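Local coordinates for protein beta-lactamase (Chitinophaga pinensis, PDB 6N36) that probably hydrolyses the amide bond of beta-lactam rings as a metallo-beta-lactamase with two zinc ions in its active site, at residues K46-I51 / F73-I78; G27-I32 / F167-K172; N184-L189 / Y209-M214. All coordinates share one frame; numbering follows the deposited sequence.

Interaction 1. Residues K46-I51 / F73-I78; sequences KGHILI and FKDIRI
His48 brings its imidazole against Asp75 CB, obliquely, with NE2 3.6 Å from that carbon and the ring plane turned 76° from the carboxylate. The ring gets there because CG stands anti to the carbonyl carbon (chi1 -45°), beside the backbone N. Ring and carboxylate do not bond directly: one water, in the plane of the imidazole at its edge, lies 2.9 Å from His48 NE2 and donates to Asp75 OD2. On the other side of the strand pair, Ile49 and Ile78 stand alongside with their side chains parallel, Ile49 CG1 reaching Ile78 CB at 4.2 Å. Arg77 CG, anti to its carbonyl carbon, rests against Gly47 CA and Lys46 O; the bend at chi2 (-73°) then turns the guanidinium back to its own segment, where NH1 donates in plane to a lone pair of Lys74 O at 2.9 Å. Gly47 has a positive phi, and a CB there would run into Arg77 CG.

The backbones pair in parallel with a beta bulge. His48 O accepts from both Arg77 N (2.8 Å) and Ile78 N (3.3 Å), and Leu50 N then donates to Ile78 O. These are the two strands of a beta-alpha-beta unit whose helix 58-69 packs Met66 on His48 and Ile76, while Leu147 of strand 144-147 meets Ile49 on the other face.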
ATOM      1  N   LYS A  46       8.839 -20.044   3.858  1.00 23.03           N
ATOM      2  CA  LYS A  46      10.132 -19.606   3.285  0.60 24.73           C
ATOM      3  C   LYS A  46      10.427 -18.151   3.634  1.00 23.93           C
ATOM      4  O   LYS A  46      11.429 -17.610   3.090  1.00 26.34           O
ATOM      5  CB  LYS A  46      10.095 -19.825   1.767  0.60 26.38           C
ATOM      6  CG  LYS A  46      10.124 -21.284   1.317  0.60 30.59           C
ATOM      7  CD  LYS A  46      11.536 -21.839   1.103  0.60 32.61           C
ATOM      8  CE  LYS A  46      11.614 -23.342   0.890  0.60 35.12           C
ATOM      9  NZ  LYS A  46      12.816 -23.946   1.523  0.60 36.18           N
ATOM     10  N   GLY A  47       9.610 -17.549   4.479  1.00 21.65           N
ATOM     11  CA  GLY A  47       9.812 -16.133   4.817  1.00 21.00           C
ATOM     12  C   GLY A  47       8.603 -15.302   4.478  1.00 20.99           C
ATOM     13  O   GLY A  47       7.622 -15.800   3.932  1.00 21.06           O
ATOM     14  N   HIS A  48       8.669 -14.007   4.773  1.00 19.83           N
ATOM     15  CA  HIS A  48       7.456 -13.180   4.730  1.00 18.61           C
ATOM     16  C   HIS A  48       7.577 -12.062   3.702  1.00 18.61           C
ATOM     17  O   HIS A  48       8.676 -11.669   3.329  1.00 19.59           O
ATOM     18  CB  HIS A  48       7.221 -12.553   6.116  1.00 18.49           C
ATOM     19  CG  HIS A  48       7.394 -13.504   7.254  1.00 19.38           C
ATOM     20  ND1 HIS A  48       6.861 -14.797   7.218  1.00 20.58           N
ATOM     21  CD2 HIS A  48       8.048 -13.382   8.436  1.00 19.13           C
ATOM     22  CE1 HIS A  48       7.167 -15.401   8.341  1.00 20.78           C
ATOM     23  NE2 HIS A  48       7.890 -14.555   9.137  1.00 20.54           N
ATOM     24  N   ILE A  49       6.415 -11.588   3.316  1.00 17.56           N
ATOM     25  CA  ILE A  49       6.242 -10.420   2.419  1.00 18.53           C
ATOM     26  C   ILE A  49       5.672  -9.309   3.307  1.00 17.49           C
ATOM     27  O   ILE A  49       4.630  -9.499   3.984  1.00 18.42           O
ATOM     28  CB  ILE A  49       5.360 -10.731   1.217  1.00 19.75           C
ATOM     29  CG1 ILE A  49       5.803 -11.991   0.450  1.00 21.70           C
ATOM     30  CG2 ILE A  49       5.254  -9.498   0.318  1.00 20.16           C
ATOM     31  CD1 ILE A  49       4.982 -13.208   0.775  1.00 24.47           C
ATOM     32  N   LEU A  50       6.270  -8.115   3.202  1.00 17.63           N
ATOM     33  CA  LEU A  50       5.721  -6.877   3.842  1.00 18.40           C
ATOM     34  C   LEU A  50       5.233  -5.934   2.759  1.00 17.73           C
ATOM     35  O   LEU A  50       6.015  -5.633   1.847  1.00 18.37           O
ATOM     36  CB  LEU A  50       6.815  -6.198   4.650  1.00 19.70           C
ATOM     37  CG  LEU A  50       6.391  -4.859   5.268  1.00 21.01           C
ATOM     38  CD1 LEU A  50       5.367  -5.071   6.355  1.00 22.64           C
ATOM     39  CD2 LEU A  50       7.629  -4.101   5.759  1.00 24.22           C
ATOM     40  N   ILE A  51       3.972  -5.511   2.859  1.00 16.98           N
ATOM     41  CA  ILE A  51       3.431  -4.449   1.991  1.00 17.65           C
ATOM     42  C   ILE A  51       3.313  -3.178   2.832  1.00 16.90           C
ATOM     43  O   ILE A  51       2.470  -3.126   3.717  1.00 17.06           O
ATOM     44  CB  ILE A  51       2.083  -4.850   1.379  1.00 18.57           C
ATOM     45  CG1 ILE A  51       2.160  -6.175   0.610  1.00 20.51           C
ATOM     46  CG2 ILE A  51       1.613  -3.704   0.502  1.00 18.54           C
ATOM     47  CD1 ILE A  51       0.803  -6.693   0.160  1.00 20.64           C
ATOM     48  N   PHE A  73      10.976 -10.308  12.572  1.00 22.04           N
ATOM     49  CA  PHE A  73      11.217  -9.238  11.577  1.00 22.48           C
ATOM     50  C   PHE A  73      12.263  -9.658  10.543  1.00 23.07           C
ATOM     51  O   PHE A  73      12.120  -9.410   9.368  1.00 22.57           O
ATOM     52  CB  PHE A  73      11.688  -8.035  12.369  1.00 22.59           C
ATOM     53  CG  PHE A  73      11.972  -6.764  11.620  1.00 21.95           C
ATOM     54  CD1 PHE A  73      10.981  -6.069  10.966  1.00 22.25           C
ATOM     55  CD2 PHE A  73      13.228  -6.222  11.675  1.00 22.52           C
ATOM     56  CE1 PHE A  73      11.243  -4.869  10.325  1.00 22.34           C
ATOM     57  CE2 PHE A  73      13.493  -5.002  11.067  1.00 23.44           C
ATOM     58  CZ  PHE A  73      12.485  -4.319  10.432  1.00 22.51           C
ATOM     59  N   LYS A  74      13.357 -10.283  10.986  1.00 22.43           N
ATOM     60  CA  LYS A  74      14.463 -10.610  10.073  1.00 24.57           C
ATOM     61  C   LYS A  74      14.074 -11.731   9.107  1.00 23.54           C
ATOM     62  O   LYS A  74      14.850 -12.004   8.186  1.00 24.76           O
ATOM     63  CB  LYS A  74      15.756 -10.846  10.866  1.00 28.10           C
ATOM     64  CG  LYS A  74      16.374  -9.539  11.369  1.00 32.44           C
ATOM     65  CD  LYS A  74      17.610  -9.700  12.288  1.00 36.27           C
ATOM     66  CE  LYS A  74      17.792  -8.470  13.170  1.00 40.73           C
ATOM     67  NZ  LYS A  74      19.091  -8.420  13.900  1.00 43.20           N
ATOM     68  N   ASP A  75      12.873 -12.301   9.219  1.00 21.46           N
ATOM     69  CA  ASP A  75      12.363 -13.328   8.258  1.00 21.90           C
ATOM     70  C   ASP A  75      11.585 -12.677   7.116  1.00 21.35           C
ATOM     71  O   ASP A  75      11.189 -13.393   6.217  1.00 22.07           O
ATOM     72  CB  ASP A  75      11.523 -14.362   8.988  1.00 22.42           C
ATOM     73  CG  ASP A  75      12.328 -15.326   9.829  1.00 23.86           C
ATOM     74  OD1 ASP A  75      13.531 -15.540   9.461  1.00 27.52           O
ATOM     75  OD2 ASP A  75      11.779 -15.835  10.808  1.00 25.40           O
ATOM     76  N   ILE A  76      11.436 -11.352   7.087  1.00 21.20           N
ATOM     77  CA  ILE A  76      10.888 -10.652   5.885  1.00 21.25           C
ATOM     78  C   ILE A  76      11.878 -10.831   4.741  1.00 21.61           C
ATOM     79  O   ILE A  76      13.089 -10.528   4.933  1.00 22.52           O
ATOM     80  CB  ILE A  76      10.632  -9.193   6.167  1.00 21.50           C
ATOM     81  CG1 ILE A  76       9.567  -9.036   7.235  1.00 20.59           C
ATOM     82  CG2 ILE A  76      10.311  -8.442   4.858  1.00 21.43           C
ATOM     83  CD1 ILE A  76       9.488  -7.605   7.729  1.00 21.51           C
ATOM     84  N   ARG A  77      11.414 -11.378   3.632  1.00 22.31           N
ATOM     85  CA  ARG A  77      12.256 -11.632   2.451  1.00 23.74           C
ATOM     86  C   ARG A  77      11.941 -10.691   1.284  1.00 23.86           C
ATOM     87  O   ARG A  77      12.823 -10.531   0.436  1.00 24.49           O
ATOM     88  CB  ARG A  77      12.100 -13.077   1.973  1.00 26.19           C
ATOM     89  CG  ARG A  77      12.661 -14.122   2.936  1.00 27.84           C
ATOM     90  CD  ARG A  77      14.182 -14.192   2.981  1.00 31.60           C
ATOM     91  NE  ARG A  77      14.573 -15.124   4.052  1.00 37.25           N
ATOM     92  CZ  ARG A  77      14.858 -14.744   5.304  1.00 38.05           C
ATOM     93  NH1 ARG A  77      14.872 -13.452   5.632  1.00 38.53           N
ATOM     94  NH2 ARG A  77      15.112 -15.669   6.227  1.00 41.04           N
ATOM     95  N   ILE A  78      10.707 -10.208   1.198  1.00 21.80           N
ATOM     96  CA  ILE A  78      10.252  -9.349   0.079  1.00 21.97           C
ATOM     97  C   ILE A  78       9.600  -8.104   0.663  1.00 20.12           C
ATOM     98  O   ILE A  78       8.733  -8.229   1.518  1.00 19.26           O
ATOM     99  CB  ILE A  78       9.304 -10.119  -0.835  1.00 22.76           C
ATOM    100  CG1 ILE A  78      10.001 -11.374  -1.380  1.00 24.97           C
ATOM    101  CG2 ILE A  78       8.799  -9.189  -1.933  1.00 22.53           C
ATOM    102  CD1 ILE A  78       9.135 -12.208  -2.261  1.00 25.50           C
TER
HETATM  103  O   HOH W   1       9.226 -15.361  11.536  1.00 20.60           O

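Interaction 2. Residues G27-I32 / F167-K172; sequences GNLYYI and FLFDVK
Asn28 OD1 takes a hydrogen from a water at 2.7 Å, and the same water accepts from Lys172 N at 2.9 Å, so a single solvent molecule bridges the turn before strand 29-31 to the end of strand 165-172. The amide's other end is committed to a neighbour, ND2 donating to Thr43 O just beyond strand 40-42, and this fixes which way the group is flipped. With CG placed between the backbone N and the carbonyl carbon (chi1 59°), OD1 is turned onto Val171, 3.5 Å from its CG1. Val171 therefore meets a polar atom on one side of its methyl and an apolar one on another, since CG1 also lies 4.2 Å from Leu29 CB.

Gly27 adds backbone to the same patch. Its CA sits 3.6 Å from Lys172 O, and its positive phi suits glycine; a CB would collide with Val171 CB.

Strand 29-31 belongs to the seven-stranded sheet and strand 165-172 to the five-stranded one. Leu29 and Phe169 thus meet in the interior of the alpha-beta/beta-alpha sandwich of the metallo-beta-lactamase fold, where the two sheets pack against each other.

Leu29, with CG anti to its backbone N (chi1 170°), sends both methyls to the far end of the Phe169 ring. CD2 comes in at the edge, near the ring plane, 4.0 Å from CE2, and CD1 stands 4.1 Å from CZ; the two side chains cross at about a right angle. Val171 CG1, from Phe169's own strand, also lies at the ring's edge and in its plane. Met150 and Ile182 of the flanking strands pack on Phe169, and Val180 touches Leu29.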
ATOM      1  N   GLY A  27      -6.425 -15.982   7.044  1.00 24.19           N
ATOM      2  CA  GLY A  27      -5.339 -16.896   6.679  1.00 23.63           C
ATOM      3  C   GLY A  27      -3.999 -16.427   7.251  1.00 23.32           C
ATOM      4  O   GLY A  27      -3.920 -16.059   8.448  1.00 23.82           O
ATOM      5  N   ASN A  28      -3.008 -16.377   6.367  1.00 22.44           N
ATOM      6  CA  ASN A  28      -1.613 -15.965   6.647  1.00 20.85           C
ATOM      7  C   ASN A  28      -1.392 -14.471   6.387  1.00 20.36           C
ATOM      8  O   ASN A  28      -0.228 -14.067   6.212  1.00 21.08           O
ATOM      9  CB  ASN A  28      -0.634 -16.849   5.881  1.00 21.69           C
ATOM     10  CG  ASN A  28      -0.822 -16.828   4.380  1.00 23.69           C
ATOM     11  OD1 ASN A  28      -1.954 -16.822   3.855  1.00 25.73           O
ATOM     12  ND2 ASN A  28       0.275 -16.845   3.663  1.00 25.04           N
ATOM     13  N   LEU A  29      -2.447 -13.687   6.275  1.00 20.50           N
ATOM     14  CA  LEU A  29      -2.350 -12.219   6.091  1.00 18.93           C
ATOM     15  C   LEU A  29      -2.686 -11.515   7.396  1.00 18.58           C
ATOM     16  O   LEU A  29      -3.764 -11.771   7.996  1.00 20.24           O
ATOM     17  CB  LEU A  29      -3.328 -11.788   5.004  1.00 19.92           C
ATOM     18  CG  LEU A  29      -3.505 -10.285   4.873  1.00 20.17           C
ATOM     19  CD1 LEU A  29      -2.243  -9.586   4.394  1.00 19.83           C
ATOM     20  CD2 LEU A  29      -4.673  -9.951   3.956  1.00 21.38           C
ATOM     21  N   TYR A  30      -1.771 -10.704   7.854  1.00 18.36           N
ATOM     22  CA  TYR A  30      -1.854 -10.000   9.145  1.00 18.24           C
ATOM     23  C   TYR A  30      -1.763  -8.489   8.885  1.00 19.05           C
ATOM     24  O   TYR A  30      -1.008  -8.003   8.005  1.00 18.40           O
ATOM     25  CB  TYR A  30      -0.712 -10.404  10.074  1.00 19.38           C
ATOM     26  CG  TYR A  30      -0.718 -11.866  10.423  1.00 20.00           C
ATOM     27  CD1 TYR A  30      -0.166 -12.801   9.554  1.00 19.79           C
ATOM     28  CD2 TYR A  30      -1.298 -12.333  11.588  1.00 21.91           C
ATOM     29  CE1 TYR A  30      -0.209 -14.157   9.816  1.00 21.09           C
ATOM     30  CE2 TYR A  30      -1.296 -13.697  11.885  1.00 22.26           C
ATOM     31  CZ  TYR A  30      -0.783 -14.615  10.974  1.00 21.78           C
ATOM     32  OH  TYR A  30      -0.752 -15.980  11.232  1.00 24.15           O
ATOM     33  N   TYR A  31      -2.450  -7.761   9.753  1.00 18.72           N
ATOM     34  CA  TYR A  31      -2.375  -6.294   9.863  1.00 18.32           C
ATOM     35  C   TYR A  31      -1.319  -5.962  10.913  1.00 18.77           C
ATOM     36  O   TYR A  31      -1.435  -6.412  12.053  1.00 19.35           O
ATOM     37  CB  TYR A  31      -3.704  -5.671  10.277  1.00 19.06           C
ATOM     38  CG  TYR A  31      -3.695  -4.157  10.213  1.00 19.51           C
ATOM     39  CD1 TYR A  31      -4.005  -3.494   9.034  1.00 19.59           C
ATOM     40  CD2 TYR A  31      -3.317  -3.370  11.308  1.00 19.56           C
ATOM     41  CE1 TYR A  31      -3.974  -2.127   8.952  1.00 19.64           C
ATOM     42  CE2 TYR A  31      -3.296  -1.990  11.226  1.00 20.18           C
ATOM     43  CZ  TYR A  31      -3.673  -1.359  10.060  1.00 18.84           C
ATOM     44  OH  TYR A  31      -3.636  -0.000   9.925  1.00 20.58           O
ATOM     45  N   ILE A  32      -0.280  -5.223  10.574  1.00 18.16           N
ATOM     46  CA  ILE A  32       0.792  -4.813  11.522  1.00 18.42           C
ATOM     47  C   ILE A  32       1.040  -3.296  11.451  1.00 18.88           C
ATOM     48  O   ILE A  32       2.097  -2.840  11.874  1.00 20.73           O
ATOM     49  CB  ILE A  32       2.084  -5.613  11.295  1.00 18.42           C
ATOM     50  CG1 ILE A  32       2.684  -5.455   9.885  1.00 19.56           C
ATOM     51  CG2 ILE A  32       1.833  -7.065  11.645  1.00 19.19           C
ATOM     52  CD1 ILE A  32       4.095  -5.976   9.805  1.00 21.24           C
ATOM     53  N   PHE A 167      -2.423  -5.061  -5.047  1.00 17.65           N
ATOM     54  CA  PHE A 167      -1.958  -6.450  -4.986  1.00 19.68           C
ATOM     55  C   PHE A 167      -3.161  -7.354  -4.740  1.00 20.26           C
ATOM     56  O   PHE A 167      -4.018  -7.063  -3.890  1.00 20.07           O
ATOM     57  CB  PHE A 167      -0.898  -6.641  -3.889  1.00 17.59           C
ATOM     58  CG  PHE A 167       0.312  -5.777  -4.097  1.00 18.78           C
ATOM     59  CD1 PHE A 167       1.266  -6.118  -5.043  1.00 19.45           C
ATOM     60  CD2 PHE A 167       0.496  -4.616  -3.352  1.00 17.56           C
ATOM     61  CE1 PHE A 167       2.367  -5.319  -5.260  1.00 19.63           C
ATOM     62  CE2 PHE A 167       1.606  -3.812  -3.567  1.00 18.74           C
ATOM     63  CZ  PHE A 167       2.554  -4.163  -4.504  1.00 18.71           C
ATOM     64  N   LEU A 168      -3.230  -8.426  -5.532  1.00 20.56           N
ATOM     65  CA  LEU A 168      -4.291  -9.458  -5.410  1.00 22.78           C
ATOM     66  C   LEU A 168      -3.598 -10.772  -5.067  1.00 22.90           C
ATOM     67  O   LEU A 168      -2.581 -11.144  -5.720  1.00 23.74           O
ATOM     68  CB  LEU A 168      -4.997  -9.626  -6.764  1.00 26.19           C
ATOM     69  CG  LEU A 168      -6.074  -8.621  -7.152  1.00 31.25           C
ATOM     70  CD1 LEU A 168      -6.295  -8.739  -8.677  1.00 35.85           C
ATOM     71  CD2 LEU A 168      -7.407  -8.936  -6.472  1.00 33.38           C
ATOM     72  N   PHE A 169      -4.184 -11.509  -4.145  1.00 22.10           N
ATOM     73  CA  PHE A 169      -3.620 -12.820  -3.742  1.00 23.35           C
ATOM     74  C   PHE A 169      -4.679 -13.619  -3.009  1.00 23.33           C
ATOM     75  O   PHE A 169      -5.536 -13.091  -2.269  1.00 23.67           O
ATOM     76  CB  PHE A 169      -2.360 -12.675  -2.865  1.00 22.16           C
ATOM     77  CG  PHE A 169      -2.494 -11.720  -1.702  1.00 21.19           C
ATOM     78  CD1 PHE A 169      -2.326 -10.366  -1.906  1.00 19.95           C
ATOM     79  CD2 PHE A 169      -2.849 -12.147  -0.447  1.00 20.66           C
ATOM     80  CE1 PHE A 169      -2.473  -9.486  -0.859  1.00 20.28           C
ATOM     81  CE2 PHE A 169      -3.023 -11.261   0.603  1.00 20.26           C
ATOM     82  CZ  PHE A 169      -2.836  -9.927   0.389  1.00 20.82           C
ATOM     83  N   ASP A 170      -4.530 -14.930  -3.124  1.00 26.04           N
ATOM     84  CA  ASP A 170      -5.363 -15.902  -2.381  1.00 28.07           C
ATOM     85  C   ASP A 170      -4.701 -16.257  -1.049  1.00 25.94           C
ATOM     86  O   ASP A 170      -3.459 -16.487  -1.014  1.00 27.55           O
ATOM     87  CB  ASP A 170      -5.576 -17.177  -3.199  1.00 28.92           C
ATOM     88  CG  ASP A 170      -6.452 -16.962  -4.424  1.00 34.25           C
ATOM     89  OD1 ASP A 170      -7.132 -15.901  -4.531  1.00 34.03           O
ATOM     90  OD2 ASP A 170      -6.468 -17.883  -5.289  1.00 39.39           O
ATOM     91  N   VAL A 171      -5.504 -16.279   0.011  1.00 25.65           N
ATOM     92  CA  VAL A 171      -5.088 -16.839   1.326  1.00 26.03           C
ATOM     93  C   VAL A 171      -6.058 -17.980   1.683  1.00 27.72           C
ATOM     94  O   VAL A 171      -7.259 -17.892   1.401  1.00 27.92           O
ATOM     95  CB  VAL A 171      -5.016 -15.796   2.455  1.00 25.40           C
ATOM     96  CG1 VAL A 171      -4.048 -14.688   2.081  1.00 25.27           C
ATOM     97  CG2 VAL A 171      -6.369 -15.206   2.804  1.00 26.63           C
ATOM     98  N   LYS A 172      -5.521 -18.972   2.352  1.00 29.37           N
ATOM     99  CA  LYS A 172      -6.273 -20.189   2.780  1.00 32.84           C
ATOM    100  C   LYS A 172      -6.321 -20.222   4.304  1.00 31.27           C
ATOM    101  O   LYS A 172      -5.261 -20.028   4.914  1.00 31.82           O
ATOM    102  CB  LYS A 172      -5.512 -21.419   2.298  1.00 35.45           C
ATOM    103  CG  LYS A 172      -5.451 -21.615   0.792  1.00 40.91           C
ATOM    104  CD  LYS A 172      -4.608 -22.820   0.426  1.00 45.91           C
ATOM    105  CE  LYS A 172      -4.759 -23.250  -1.016  1.00 49.76           C
ATOM    106  NZ  LYS A 172      -3.650 -24.159  -1.379  1.00 52.90           N
TER
HETATM  107  O   HOH W   2      -2.656 -18.999   2.502  1.00 29.97           O

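Interaction 3. Residues N184-L189 / Y209-M214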
ATOM      1  N   ASN A 184      -4.854   0.264  -3.881  1.00 19.16           N
ATOM      2  CA  ASN A 184      -4.406   1.667  -3.804  1.00 18.80           C
ATOM      3  C   ASN A 184      -5.493   2.565  -4.376  1.00 19.21           C
ATOM      4  O   ASN A 184      -5.686   2.638  -5.540  1.00 19.96           O
ATOM      5  CB  ASN A 184      -3.063   1.884  -4.491  1.00 19.31           C
ATOM      6  CG  ASN A 184      -2.449   3.154  -3.957  1.00 21.54           C
ATOM      7  OD1 ASN A 184      -1.795   3.136  -2.899  1.00 21.78           O
ATOM      8  ND2 ASN A 184      -2.673   4.286  -4.656  1.00 20.55           N
ATOM      9  N   ILE A 185      -6.170   3.274  -3.499  1.00 21.40           N
ATOM     10  CA  ILE A 185      -7.369   4.063  -3.872  1.00 21.86           C
ATOM     11  C   ILE A 185      -6.874   5.272  -4.646  1.00 22.75           C
ATOM     12  O   ILE A 185      -5.869   5.893  -4.310  1.00 23.82           O
ATOM     13  CB  ILE A 185      -8.161   4.447  -2.608  1.00 24.51           C
ATOM     14  CG1 ILE A 185      -8.771   3.210  -1.938  1.00 24.34           C
ATOM     15  CG2 ILE A 185      -9.226   5.508  -2.923  1.00 25.61           C
ATOM     16  CD1 ILE A 185      -9.652   2.347  -2.780  1.00 25.52           C
ATOM     17  N   PRO A 186      -7.512   5.592  -5.782  1.00 20.59           N
ATOM     18  CA  PRO A 186      -7.048   6.667  -6.659  1.00 20.71           C
ATOM     19  C   PRO A 186      -7.459   8.061  -6.176  1.00 21.23           C
ATOM     20  O   PRO A 186      -8.153   8.793  -6.857  1.00 20.88           O
ATOM     21  CB  PRO A 186      -7.664   6.289  -7.995  1.00 21.43           C
ATOM     22  CG  PRO A 186      -8.967   5.659  -7.599  1.00 22.57           C
ATOM     23  CD  PRO A 186      -8.600   4.804  -6.409  1.00 20.87           C
ATOM     24  N   SER A 187      -7.006   8.409  -4.986  1.00 20.59           N
ATOM     25  CA  SER A 187      -7.203   9.762  -4.448  1.00 20.35           C
ATOM     26  C   SER A 187      -6.403  10.794  -5.249  1.00 19.61           C
ATOM     27  O   SER A 187      -5.326  10.505  -5.719  1.00 19.50           O
ATOM     28  CB  SER A 187      -6.933   9.816  -2.971  1.00 21.74           C
ATOM     29  OG  SER A 187      -5.591   9.515  -2.712  1.00 22.34           O
ATOM     30  N   ILE A 188      -6.967  11.968  -5.429  1.00 19.70           N
ATOM     31  CA  ILE A 188      -6.411  13.103  -6.208  1.00 20.22           C
ATOM     32  C   ILE A 188      -6.064  14.213  -5.229  1.00 22.02           C
ATOM     33  O   ILE A 188      -6.997  14.678  -4.530  1.00 22.58           O
ATOM     34  CB  ILE A 188      -7.449  13.546  -7.246  1.00 21.99           C
ATOM     35  CG1 ILE A 188      -7.887  12.381  -8.136  1.00 21.59           C
ATOM     36  CG2 ILE A 188      -6.830  14.664  -8.079  1.00 22.70           C
ATOM     37  CD1 ILE A 188      -9.159  12.661  -8.973  1.00 23.13           C
ATOM     38  N   LEU A 189      -4.813  14.671  -5.221  1.00 20.74           N
ATOM     39  CA  LEU A 189      -4.383  15.756  -4.312  1.00 22.27           C
ATOM     40  C   LEU A 189      -4.902  17.078  -4.882  1.00 22.29           C
ATOM     41  O   LEU A 189      -5.201  17.209  -6.106  1.00 21.27           O
ATOM     42  CB  LEU A 189      -2.860  15.784  -4.176  1.00 23.60           C
ATOM     43  CG  LEU A 189      -2.258  14.574  -3.458  1.00 28.15           C
ATOM     44  CD1 LEU A 189      -0.755  14.762  -3.284  1.00 29.91           C
ATOM     45  CD2 LEU A 189      -2.926  14.372  -2.134  1.00 31.72           C
ATOM     46  N   TYR A 209      -7.924   5.643 -16.455  1.00 19.95           N
ATOM     47  CA  TYR A 209      -7.659   4.205 -16.636  1.00 20.49           C
ATOM     48  C   TYR A 209      -7.878   3.467 -15.322  1.00 19.82           C
ATOM     49  O   TYR A 209      -8.615   2.448 -15.231  1.00 20.91           O
ATOM     50  CB  TYR A 209      -6.258   3.947 -17.215  1.00 20.43           C
ATOM     51  CG  TYR A 209      -5.834   2.508 -17.059  1.00 20.74           C
ATOM     52  CD1 TYR A 209      -6.228   1.554 -17.967  1.00 22.04           C
ATOM     53  CD2 TYR A 209      -5.153   2.054 -15.948  1.00 19.82           C
ATOM     54  CE1 TYR A 209      -5.949   0.229 -17.782  1.00 23.74           C
ATOM     55  CE2 TYR A 209      -4.844   0.731 -15.745  1.00 21.54           C
ATOM     56  CZ  TYR A 209      -5.165  -0.195 -16.728  1.00 22.27           C
ATOM     57  OH  TYR A 209      -4.929  -1.540 -16.550  1.00 25.94           O
ATOM     58  N   THR A 210      -7.270   3.975 -14.251  1.00 19.11           N
ATOM     59  CA  THR A 210      -7.307   3.292 -12.947  1.00 18.99           C
ATOM     60  C   THR A 210      -8.738   3.203 -12.428  1.00 18.91           C
ATOM     61  O   THR A 210      -9.118   2.140 -11.878  1.00 19.89           O
ATOM     62  CB  THR A 210      -6.393   4.046 -11.998  1.00 18.55           C
ATOM     63  OG1 THR A 210      -5.066   3.804 -12.463  1.00 19.01           O
ATOM     64  CG2 THR A 210      -6.546   3.598 -10.565  1.00 19.21           C
ATOM     65  N   LEU A 211      -9.514   4.280 -12.529  1.00 19.49           N
ATOM     66  CA  LEU A 211     -10.904   4.210 -12.010  1.00 21.24           C
ATOM     67  C   LEU A 211     -11.676   3.084 -12.706  1.00 22.77           C
ATOM     68  O   LEU A 211     -12.386   2.321 -12.017  1.00 24.92           O
ATOM     69  CB  LEU A 211     -11.552   5.571 -12.187  1.00 22.04           C
ATOM     70  CG  LEU A 211     -11.087   6.605 -11.170  1.00 22.92           C
ATOM     71  CD1 LEU A 211     -11.278   8.008 -11.689  1.00 23.72           C
ATOM     72  CD2 LEU A 211     -11.784   6.368  -9.848  1.00 22.66           C
ATOM     73  N   LYS A 212     -11.508   2.923 -14.005  1.00 22.34           N
ATOM     74  CA  LYS A 212     -12.206   1.845 -14.743  1.00 23.30           C
ATOM     75  C   LYS A 212     -11.629   0.475 -14.367  1.00 22.79           C
ATOM     76  O   LYS A 212     -12.390  -0.474 -14.076  1.00 24.01           O
ATOM     77  CB  LYS A 212     -12.137   2.102 -16.246  1.00 24.76           C
ATOM     78  CG  LYS A 212     -12.890   3.352 -16.695  1.00 26.00           C
ATOM     79  CD  LYS A 212     -12.810   3.646 -18.173  1.00 29.20           C
ATOM     80  CE  LYS A 212     -11.473   4.178 -18.606  1.00 28.82           C
ATOM     81  NZ  LYS A 212     -11.393   4.376 -20.068  1.00 29.02           N
ATOM     82  N   ALA A 213     -10.309   0.368 -14.308  1.00 21.69           N
ATOM     83  CA  ALA A 213      -9.577  -0.884 -14.074  1.00 22.68           C
ATOM     84  C   ALA A 213      -9.916  -1.425 -12.674  1.00 21.57           C
ATOM     85  O   ALA A 213     -10.203  -2.618 -12.515  1.00 23.05           O
ATOM     86  CB  ALA A 213      -8.113  -0.664 -14.237  1.00 22.45           C
ATOM     87  N   MET A 214      -9.938  -0.562 -11.663  1.00 21.11           N
ATOM     88  CA  MET A 214     -10.221  -1.004 -10.294  1.00 21.48           C
ATOM     89  C   MET A 214     -11.692  -1.429 -10.170  1.00 22.83           C
ATOM     90  O   MET A 214     -11.943  -2.365  -9.416  1.00 23.08           O
ATOM     91  CB  MET A 214      -9.834   0.115  -9.312  1.00 20.42           C
ATOM     92  CG  MET A 214      -8.332   0.309  -9.309  1.00 19.78           C
ATOM     93  SD  MET A 214      -7.826   1.447  -7.980  1.00 20.45           S
ATOM     94  CE  MET A 214      -7.999   0.334  -6.576  1.00 21.31           C
TER
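Pro186 turns its ring toward helix 203-215 and meets a different side chain with each of its three methylene carbons. CB touches the methyl of Thr210, CG2, at 3.9 Å. CG meets Leu211 CD2 at 3.7 Å, the two side chains crossing obliquely. CD lies 3.8 Å from Met214 SD, where proline and thioether run antiparallel past one another. Met214 bends at chi3 (76°), and this folds its CE in against the backbone of Asn184, 3.4 Å from the carbonyl O. Thr210 divides its two branches: CG2, anti to the backbone N, faces the proline, while OG1 bonds to Pro158 O and to Asp206 O of its own helix.

Pro186 is the centre of an inverse gamma turn, which closes with a weak bond from Ser187 N to Ile185 O. Asn184 OD1 accepts a hydrogen bond from ND1 of the zinc ligand His83, and Ser187 O is bonded to His160 ND1, another ligand. The contact itself is almost wholly apolar, hydrocarbon and sulfur against the helix, while the polar groups of Asn184 and Ser187 bond to zinc ligands, an arrangement consistent with a second-shell role for this loop.

Overall arrangement
From the N terminus, the chain first lays down 27-32 in the seven-stranded sheet, and its partner 167-172 follows with 134 residues in between, so interaction 2 closes a long loop that brings the two sheets together. Interaction 1 falls wholly within that loop: 46-51 and 73-78 close a short beta-alpha-beta excursion. The two touch, Leu50 CD1 packing 3.8 Å from Ile32 CD1 and Ile51 CG2 4.1 Å from Phe167 CE2. Interaction 3 follows in series, closing a short loop of 19 intervening residues and tying the segment after strand 177-182 to helix 203-215. It lies on the opposite side of the chain's centre from interaction 1, about 28 Å between centres, and borders the zinc site.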